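Local coordinates for phage terminase large subunit (Thermus phage P7426, PDB 7KS4), which probably acts as the ATP-driven motor that pumps viral DNA into empty capsids and as the genome-cutting endonuclease, this chain being its N-terminal ATPase domain, at residues V26-A29 and I30-T34; S33-K36 and R37-A40. One frame throughout, in Å; residues are numbered along the deposited sequence.

Contact 1: residues V26-A29 and I30-T34; sequences VQLA and IHRST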
ATOM      1  N   VAL A  26       1.152  11.474   8.120  1.00 48.40           N
ATOM      2  CA  VAL A  26       1.431  11.036   6.754  1.00 48.03           C
ATOM      3  C   VAL A  26       0.481   9.922   6.344  1.00 45.09           C
ATOM      4  O   VAL A  26      -0.000   9.892   5.207  1.00 42.83           O
ATOM      5  CB  VAL A  26       2.895  10.596   6.606  1.00 50.68           C
ATOM      6  CG1 VAL A  26       3.206  10.326   5.128  1.00 48.64           C
ATOM      7  CG2 VAL A  26       3.827  11.652   7.164  1.00 55.26           C
ATOM      8  N   GLN A  27       0.227   8.973   7.246  1.00 44.37           N
ATOM      9  CA  GLN A  27      -0.773   7.944   6.984  1.00 42.19           C
ATOM     10  C   GLN A  27      -2.135   8.568   6.726  1.00 40.93           C
ATOM     11  O   GLN A  27      -2.835   8.197   5.777  1.00 37.23           O
ATOM     12  CB  GLN A  27      -0.849   6.976   8.162  1.00 43.86           C
ATOM     13  CG  GLN A  27       0.419   6.201   8.408  1.00 44.82           C
ATOM     14  CD  GLN A  27       0.395   5.489   9.738  1.00 48.09           C
ATOM     15  OE1 GLN A  27      -0.008   6.061  10.755  1.00 49.38           O
ATOM     16  NE2 GLN A  27       0.809   4.228   9.742  1.00 49.14           N
ATOM     17  N   LEU A  28      -2.530   9.518   7.576  1.00 42.58           N
ATOM     18  CA  LEU A  28      -3.812  10.186   7.389  1.00 41.27           C
ATOM     19  C   LEU A  28      -3.884  10.856   6.025  1.00 39.50           C
ATOM     20  O   LEU A  28      -4.912  10.782   5.346  1.00 37.01           O
ATOM     21  CB  LEU A  28      -4.030  11.206   8.504  1.00 44.55           C
ATOM     22  CG  LEU A  28      -5.440  11.763   8.682  1.00 46.76           C
ATOM     23  CD1 LEU A  28      -6.464  10.653   8.869  1.00 45.71           C
ATOM     24  CD2 LEU A  28      -5.448  12.705   9.878  1.00 50.15           C
ATOM     25  N   ALA A  29      -2.804  11.514   5.600  1.00 42.21           N
ATOM     26  CA  ALA A  29      -2.816  12.156   4.290  1.00 42.43           C
ATOM     27  C   ALA A  29      -3.052  11.136   3.182  1.00 39.60           C
ATOM     28  O   ALA A  29      -3.823  11.391   2.249  1.00 40.14           O
ATOM     29  CB  ALA A  29      -1.508  12.907   4.056  1.00 44.45           C
ATOM     30  N   ILE A  30      -2.412   9.969   3.278  1.00 36.11           N
ATOM     31  CA  ILE A  30      -2.633   8.904   2.301  1.00 34.28           C
ATOM     32  C   ILE A  30      -4.095   8.478   2.301  1.00 34.81           C
ATOM     33  O   ILE A  30      -4.710   8.304   1.244  1.00 33.16           O
ATOM     34  CB  ILE A  30      -1.697   7.716   2.590  1.00 33.36           C
ATOM     35  CG1 ILE A  30      -0.242   8.137   2.321  1.00 35.39           C
ATOM     36  CG2 ILE A  30      -2.101   6.477   1.762  1.00 33.52           C
ATOM     37  CD1 ILE A  30       0.790   7.097   2.682  1.00 35.62           C
ATOM     38  N   HIS A  31      -4.668   8.282   3.490  1.00 35.80           N
ATOM     39  CA  HIS A  31      -6.048   7.804   3.579  1.00 35.79           C
ATOM     40  C   HIS A  31      -7.038   8.847   3.075  1.00 38.24           C
ATOM     41  O   HIS A  31      -8.075   8.492   2.506  1.00 36.73           O
ATOM     42  CB  HIS A  31      -6.396   7.423   5.018  1.00 37.31           C
ATOM     43  CG  HIS A  31      -5.599   6.277   5.552  1.00 38.25           C
ATOM     44  ND1 HIS A  31      -5.437   5.096   4.862  1.00 35.93           N
ATOM     45  CD2 HIS A  31      -4.927   6.128   6.718  1.00 40.40           C
ATOM     46  CE1 HIS A  31      -4.694   4.271   5.575  1.00 37.65           C
ATOM     47  NE2 HIS A  31      -4.373   4.872   6.705  1.00 40.25           N
ATOM     48  N   ARG A  32      -6.762  10.135   3.301  1.00 37.26           N
ATOM     49  CA  ARG A  32      -7.682  11.171   2.841  1.00 42.85           C
ATOM     50  C   ARG A  32      -7.618  11.374   1.333  1.00 40.24           C
ATOM     51  O   ARG A  32      -8.566  11.914   0.751  1.00 40.34           O
ATOM     52  CB  ARG A  32      -7.392  12.498   3.544  1.00 49.28           C
ATOM     53  CG  ARG A  32      -7.794  12.508   5.011  1.00 58.81           C
ATOM     54  CD  ARG A  32      -7.767  13.912   5.585  1.00 66.75           C
ATOM     55  NE  ARG A  32      -7.951  13.914   7.035  1.00 73.53           N
ATOM     56  CZ  ARG A  32      -9.127  13.995   7.656  1.00 80.51           C
ATOM     57  NH1 ARG A  32     -10.258  14.087   6.965  1.00 82.58           N
ATOM     58  NH2 ARG A  32      -9.171  13.986   8.981  1.00 84.73           N
ATOM     59  N   SER A  33      -6.535  10.950   0.692  1.00 38.34           N
ATOM     60  CA  SER A  33      -6.390  11.140  -0.743  1.00 38.63           C
ATOM     61  C   SER A  33      -7.356  10.244  -1.506  1.00 38.01           C
ATOM     62  O   SER A  33      -7.441   9.043  -1.243  1.00 37.80           O
ATOM     63  CB  SER A  33      -4.958  10.835  -1.175  1.00 35.12           C
ATOM     64  OG  SER A  33      -4.858  10.841  -2.588  1.00 34.87           O
ATOM     65  N   THR A  34      -8.061  10.829  -2.472  1.00 38.92           N
ATOM     66  CA  THR A  34      -8.935  10.088  -3.370  1.00 40.04           C
ATOM     67  C   THR A  34      -8.276   9.772  -4.712  1.00 37.25           C
ATOM     68  O   THR A  34      -8.953   9.280  -5.621  1.00 38.28           O
ATOM     69  CB  THR A  34     -10.225  10.876  -3.602  1.00 45.22           C
ATOM     70  OG1 THR A  34      -9.903  12.160  -4.152  1.00 46.29           O
ATOM     71  CG2 THR A  34     -10.984  11.050  -2.289  1.00 48.04           C
TER
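The imidazole of H31 lies against the carbonyl of Q27 one turn earlier, its CD2 3.1 Å from Q27 O in an oblique approach. With CG turned beside its own backbone N (chi1 -64°), the ring swings back over that turn. The rings of F16 and Y21 also meet it, Y21 nearly at right angles. Both ring nitrogens are bonded, ND1 to E55 and NE2 to the hydroxyl of Y21, which fixes the rotation of the ring. The other flat group, the R32 guanidinium, runs alongside L28: the extended arginine chain and the leucine point the same way, R32 NE 3.7 Å from L28 CG, again obliquely. Helix 25-32, which flanks the nucleotide pocket of this P-loop ATPase, is closed here by i to i+4 bonds: I30 N to V26 O at 3.1 Å, H31 N to Q27 O at 2.9 Å and R32 N to L28 O at 2.8 Å. The last, S33 N to A29 O at 3.2 Å, is weak and bent (130°), where S33 leaves helical geometry. On the buried flank I30 CG1 comes 3.4 Å from V26 O, and I30 packs on F222 of the sheet. The amide of Q27 leads away from the turn: its OE1 takes the backbone N of H24, while NE2 serves both G47 O of the P-loop and the adenine of the bound ADP.

Contact 2: residues S33-K36 and R37-A40; sequences STAK and RRVA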
ATOM      1  N   SER A  33      -6.535  10.950   0.692  1.00 38.34           N
ATOM      2  CA  SER A  33      -6.390  11.140  -0.743  1.00 38.63           C
ATOM      3  C   SER A  33      -7.356  10.244  -1.506  1.00 38.01           C
ATOM      4  O   SER A  33      -7.441   9.043  -1.243  1.00 37.80           O
ATOM      5  CB  SER A  33      -4.958  10.835  -1.175  1.00 35.12           C
ATOM      6  OG  SER A  33      -4.858  10.841  -2.588  1.00 34.87           O
ATOM      7  N   THR A  34      -8.061  10.829  -2.472  1.00 38.92           N
ATOM      8  CA  THR A  34      -8.935  10.088  -3.370  1.00 40.04           C
ATOM      9  C   THR A  34      -8.276   9.772  -4.712  1.00 37.25           C
ATOM     10  O   THR A  34      -8.953   9.280  -5.621  1.00 38.28           O
ATOM     11  CB  THR A  34     -10.225  10.876  -3.602  1.00 45.22           C
ATOM     12  OG1 THR A  34      -9.903  12.160  -4.152  1.00 46.29           O
ATOM     13  CG2 THR A  34     -10.984  11.050  -2.289  1.00 48.04           C
ATOM     14  N   ALA A  35      -6.979  10.035  -4.853  1.00 32.55           N
ATOM     15  CA  ALA A  35      -6.300   9.811  -6.123  1.00 32.75           C
ATOM     16  C   ALA A  35      -6.251   8.322  -6.454  1.00 30.93           C
ATOM     17  O   ALA A  35      -6.016   7.477  -5.585  1.00 29.28           O
ATOM     18  CB  ALA A  35      -4.882  10.381  -6.075  1.00 30.84           C
ATOM     19  N   LYS A  36      -6.472   8.002  -7.729  1.00 32.86           N
ATOM     20  CA  LYS A  36      -6.407   6.612  -8.160  1.00 32.54           C
ATOM     21  C   LYS A  36      -4.981   6.084  -8.201  1.00 29.02           C
ATOM     22  O   LYS A  36      -4.791   4.865  -8.207  1.00 27.48           O
ATOM     23  CB  LYS A  36      -7.070   6.458  -9.531  1.00 37.96           C
ATOM     24  CG  LYS A  36      -8.539   6.840  -9.518  1.00 44.30           C
ATOM     25  CD  LYS A  36      -9.430   5.684  -9.937  1.00 50.72           C
ATOM     26  CE  LYS A  36     -10.900   5.992  -9.675  1.00 58.05           C
ATOM     27  NZ  LYS A  36     -11.338   7.270 -10.305  1.00 62.02           N
ATOM     28  N   ARG A  37      -3.982   6.970  -8.213  1.00 28.16           N
ATOM     29  CA  ARG A  37      -2.573   6.592  -8.149  1.00 28.70           C
ATOM     30  C   ARG A  37      -1.960   7.386  -7.002  1.00 29.70           C
ATOM     31  O   ARG A  37      -1.663   8.576  -7.152  1.00 29.50           O
ATOM     32  CB  ARG A  37      -1.845   6.875  -9.459  1.00 28.98           C
ATOM     33  CG  ARG A  37      -2.485   6.223 -10.680  1.00 28.51           C
ATOM     34  CD  ARG A  37      -2.254   4.716 -10.718  1.00 28.54           C
ATOM     35  NE  ARG A  37      -2.897   4.134 -11.896  1.00 29.21           N
ATOM     36  CZ  ARG A  37      -4.098   3.557 -11.905  1.00 31.59           C
ATOM     37  NH1 ARG A  37      -4.816   3.467 -10.794  1.00 31.68           N
ATOM     38  NH2 ARG A  37      -4.590   3.069 -13.044  1.00 31.92           N
ATOM     39  N   ARG A  38      -1.785   6.727  -5.867  1.00 27.94           N
ATOM     40  CA  ARG A  38      -1.125   7.309  -4.708  1.00 28.23           C
ATOM     41  C   ARG A  38       0.279   6.732  -4.615  1.00 27.39           C
ATOM     42  O   ARG A  38       0.447   5.506  -4.566  1.00 27.42           O
ATOM     43  CB  ARG A  38      -1.919   7.017  -3.438  1.00 28.73           C
ATOM     44  CG  ARG A  38      -3.235   7.778  -3.351  1.00 30.61           C
ATOM     45  CD  ARG A  38      -4.055   7.335  -2.141  1.00 31.92           C
ATOM     46  NE  ARG A  38      -4.614   5.994  -2.299  1.00 30.28           N
ATOM     47  CZ  ARG A  38      -5.287   5.344  -1.348  1.00 31.56           C
ATOM     48  NH1 ARG A  38      -5.471   5.897  -0.152  1.00 33.06           N
ATOM     49  NH2 ARG A  38      -5.764   4.132  -1.586  1.00 31.27           N
ATOM     50  N   VAL A  39       1.277   7.610  -4.575  1.00 27.96           N
ATOM     51  CA  VAL A  39       2.681   7.229  -4.588  1.00 27.13           C
ATOM     52  C   VAL A  39       3.300   7.799  -3.317  1.00 28.54           C
ATOM     53  O   VAL A  39       3.361   9.023  -3.148  1.00 28.98           O
ATOM     54  CB  VAL A  39       3.408   7.748  -5.836  1.00 27.42           C
ATOM     55  CG1 VAL A  39       4.811   7.158  -5.930  1.00 27.58           C
ATOM     56  CG2 VAL A  39       2.617   7.432  -7.101  1.00 27.52           C
ATOM     57  N   ALA A  40       3.767   6.925  -2.426  1.00 30.02           N
ATOM     58  CA  ALA A  40       4.350   7.350  -1.157  1.00 29.94           C
ATOM     59  C   ALA A  40       5.823   6.974  -1.136  1.00 30.79           C
ATOM     60  O   ALA A  40       6.172   5.788  -1.114  1.00 31.23           O
ATOM     61  CB  ALA A  40       3.612   6.729   0.030  1.00 31.46           C
TER
HETATM   62  O   HOH W   1      -4.870   5.139  -4.880  1.00 29.59           O
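S33 and R38 pack closely on the buried side of the turn: the serine OG lies 3.5 Å from R38 CG, and its CB 3.7 Å from R38 CD, so the arginine's methylene chain runs across the serine. The methyl of A35 flanks the same chain, A35 CB being 4.1 Å from R38 CG. The serine hydroxyl also accepts from A35 N at 3.2 Å, nearly straight (164°), and is hydrogen-bonded to E220 OE1 of strand 219-224. This ST turn opens the loop 33-36, which reverses the chain between helix 25-32 and strand 37-42, an inner strand of the ATPase sheet lying between 178-183 and 219-224. A water sits 2.7 Å from both A35 O and R38 NE, accepting from the arginine and bridging turn to strand. Bent at chi3 (-71°), R38 carries its guanidinium back toward the helix end; there NH1 is hydrogen-bonded to I30 O and NH2 pairs with E55 and with a sulfate probably from the crystallisation liquor, while W178 adds a cation-pi contact. K36 and R37 lie on the more open, partly exposed side, where chain neighbours meet. R37 folds back at chi2 (-73°) to bring NH1 2.9 Å from K36 O, a bond arriving from above the carbonyl plane although the oxygen lies near the guanidinium plane; the same nitrogen also serves G177 O. The lysine chain heads away from the strand, its NZ forming a salt bridge with D176.

Overall arrangement
Contact 1 and contact 2 are consecutive along the chain, with centres 8 Å apart and S33 and T34 in common: helix 25-32 runs into the turn 33-36, which delivers the chain to strand 37-42. The two also meet directly, through the arginine that returns to the helix end and through packing of I30 CD1 on A40 CB, 3.9 Å apart. The helix thus lies against the sheet that contact 2 enters. Its Q27 end reaches the ADP, whereas R38, on the strand, is about 14 Å from the nucleotide, measured from its side chain. Both contacts share a partner in helix 48-62, which starts at K48 of the nucleotide-binding loop.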